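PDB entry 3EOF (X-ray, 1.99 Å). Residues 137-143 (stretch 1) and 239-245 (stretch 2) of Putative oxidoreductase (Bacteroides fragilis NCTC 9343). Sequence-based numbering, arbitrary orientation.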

# COMPACT_ATOMS: atom_id res chain seq x y z
N ASN A 137 6.20 0.46 16.48
CA ASN A 137 6.80 1.60 17.19
C ASN A 137 6.70 2.92 16.48
O ASN A 137 7.70 3.64 16.38
CB ASN A 137 8.25 1.30 17.47
CG ASN A 137 8.45 0.41 18.67
OD1 ASN A 137 7.83 0.61 19.72
ND2 ASN A 137 9.35 -0.56 18.54
N PRO A 138 5.50 3.30 16.04
CA PRO A 138 5.38 4.55 15.32
C PRO A 138 5.74 5.73 16.21
O PRO A 138 6.36 6.67 15.75
CB PRO A 138 3.89 4.57 14.87
CG PRO A 138 3.19 3.73 15.92
CD PRO A 138 4.18 2.63 16.19
N GLN A 139 5.38 5.73 17.48
CA GLN A 139 5.75 6.88 18.28
C GLN A 139 7.25 7.16 18.27
O GLN A 139 7.65 8.29 18.17
CB GLN A 139 5.24 6.78 19.70
CG GLN A 139 5.38 8.15 20.48
CD GLN A 139 4.58 9.26 19.83
OE1 GLN A 139 3.38 9.12 19.63
NE2 GLN A 139 5.23 10.38 19.47
N MSE A 140 8.07 6.12 18.37
CA MSE A 140 9.53 6.25 18.41
C MSE A 140 10.06 6.77 17.11
O MSE A 140 11.02 7.50 17.08
CB MSE A 140 10.18 4.90 18.70
CG MSE A 140 9.95 4.38 20.14
SE MSE A 140 10.75 2.62 20.41
CE MSE A 140 12.50 3.07 20.40
N ILE A 141 9.47 6.35 16.04
CA ILE A 141 9.88 6.83 14.70
C ILE A 141 9.42 8.27 14.62
O ILE A 141 10.16 9.11 14.15
CB ILE A 141 9.26 5.95 13.63
CG1 ILE A 141 9.83 4.54 13.77
CG2 ILE A 141 9.56 6.48 12.22
CD1 ILE A 141 9.15 3.48 12.95
N ILE A 142 8.21 8.58 15.12
CA ILE A 142 7.74 9.96 15.12
C ILE A 142 8.70 10.89 15.86
O ILE A 142 9.02 11.96 15.37
CB ILE A 142 6.32 10.08 15.67
CG1 ILE A 142 5.34 9.49 14.65
CG2 ILE A 142 6.01 11.54 16.03
CD1 ILE A 142 4.02 9.06 15.29
N ASP A 143 9.11 10.49 17.07
CA ASP A 143 10.02 11.25 17.84
C ASP A 143 11.37 11.33 17.13
O ASP A 143 11.99 12.41 17.05
CB ASP A 143 10.21 10.58 19.23
CG ASP A 143 8.95 10.54 20.05
OD1 ASP A 143 8.01 11.30 19.77
OD2 ASP A 143 8.90 9.74 21.03
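Stretch 2 (239-245) KVLRRQG

The contact is organized around one carbonyl oxygen. Arg 243 reaches across from the last helical turn of stretch 2 and places two donors on Gln 139 OE1: its NE lies 2.9 Å from that OE1, and its NH2 lies 3.0 Å from the same atom. Because Gln 139 OE1 sits at the edge of the guanidinium, near its plane, both N-H groups can converge on it, with angles at the hydrogens of 148° and 145°. The arginine makes this fork with chi1 at -137° and chi2 at 132°, both between the usual wells.

The other half of the Gln 139 amide is used as well. Gln 139 NE2 donates to Asp 143 OD1 at 2.9 Å, one helical turn further along stretch 1, so the amide is held from within its own helix while its oxygen receives the arginine. A water extends the network: it accepts from Gln 139 NE2 at 2.8 Å and donates to Gln 244 OE1 at a short 2.4 Å, bridging the two stretches. The CA-to-CB bond of Gln 139 points sideways, and the chain, with chi1 t and chi2 p, brings its end nearer to stretch 2.

Beneath this polar layer the packing is compact and aliphatic. Val 240, chi1 t, points toward stretch 1 and packs against two neighbors: its CG1 lies 3.4 Å from Ile 142 CD1, and Pro 138 CG lies against both methyls, 3.9 Å from Val 240 CG2 and 4.0 Å from Val 240 CG1. Ile 142 CD1 also touches Gln 244 CG at 3.6 Å, so this single methyl serves two residues one turn apart on stretch 2.

The backbones run at a small angle to each other. Residues 138-143 and 239-243 are both helical, and their N-to-C directions differ by 31°, a roughly parallel arrangement with axes 10.7 Å apart at closest approach. Stretch 2 comes nearest where Gln 139 CA and Val 240 CA stand 6.4 Å apart; further along, Ile 142 CA and Gln 244 CA are separated by 9.1 Å. Gln 244 is the first residue to leave helical phi/psi, yet its N still bonds to Val 240 O at 2.9 Å, and Gly 245 follows with positive phi, a conformation that favors glycine.

The rule to read here is economical: 271 Å² of buried surface, counted over both stretches, combines a small aliphatic cluster with a glutamine amide engaged at both its oxygen and its nitrogen.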

# COMPACT_ATOMS: atom_id res chain seq x y z
N LYS A 239 -4.00 5.25 19.62
CA LYS A 239 -3.36 6.28 20.39
C LYS A 239 -2.44 7.19 19.57
O LYS A 239 -2.47 8.41 19.71
CB LYS A 239 -2.57 5.68 21.56
CG LYS A 239 -3.43 5.10 22.66
CD LYS A 239 -2.56 4.52 23.80
CE LYS A 239 -3.44 3.99 24.93
NZ LYS A 239 -2.66 3.36 26.08
N VAL A 240 -1.62 6.59 18.72
CA VAL A 240 -0.66 7.35 17.95
C VAL A 240 -1.36 8.10 16.83
O VAL A 240 -0.99 9.25 16.53
CB VAL A 240 0.49 6.47 17.43
CG1 VAL A 240 1.51 7.29 16.63
CG2 VAL A 240 1.18 5.82 18.60
N LEU A 241 -2.38 7.50 16.24
CA LEU A 241 -3.15 8.18 15.20
C LEU A 241 -3.81 9.43 15.80
O LEU A 241 -3.84 10.50 15.18
CB LEU A 241 -4.20 7.25 14.62
CG LEU A 241 -3.79 6.23 13.57
CD1 LEU A 241 -4.92 5.19 13.47
CD2 LEU A 241 -3.56 6.91 12.25
N ARG A 242 -4.29 9.30 17.04
CA ARG A 242 -4.93 10.41 17.75
C ARG A 242 -3.90 11.55 17.96
O ARG A 242 -4.13 12.72 17.62
CB ARG A 242 -5.48 9.89 19.08
CG ARG A 242 -6.13 10.96 19.98
CD ARG A 242 -7.05 10.35 21.09
NE ARG A 242 -7.94 9.30 20.55
CZ ARG A 242 -7.91 7.99 20.87
NH1 ARG A 242 -7.05 7.52 21.79
NH2 ARG A 242 -8.77 7.16 20.29
N ARG A 243 -2.74 11.16 18.46
CA ARG A 243 -1.66 12.06 18.80
C ARG A 243 -1.22 12.79 17.53
O ARG A 243 -0.85 13.97 17.56
CB ARG A 243 -0.54 11.20 19.40
CG ARG A 243 0.12 11.79 20.60
CD ARG A 243 0.22 10.74 21.73
NE ARG A 243 1.12 9.63 21.44
CZ ARG A 243 1.22 8.50 22.16
NH1 ARG A 243 0.43 8.26 23.21
NH2 ARG A 243 2.10 7.57 21.79
N GLN A 244 -1.28 12.11 16.40
CA GLN A 244 -0.88 12.73 15.12
C GLN A 244 -2.01 13.44 14.37
O GLN A 244 -1.85 13.87 13.20
CB GLN A 244 -0.24 11.71 14.19
CG GLN A 244 1.08 11.13 14.69
CD GLN A 244 2.09 12.17 15.11
OE1 GLN A 244 2.19 12.53 16.29
NE2 GLN A 244 2.86 12.65 14.18
N GLY A 245 -3.15 13.54 15.03
CA GLY A 245 -4.32 14.21 14.53
C GLY A 245 -5.11 13.53 13.45
O GLY A 245 -5.85 14.20 12.71
O HOH W 1 2.97 11.72 18.46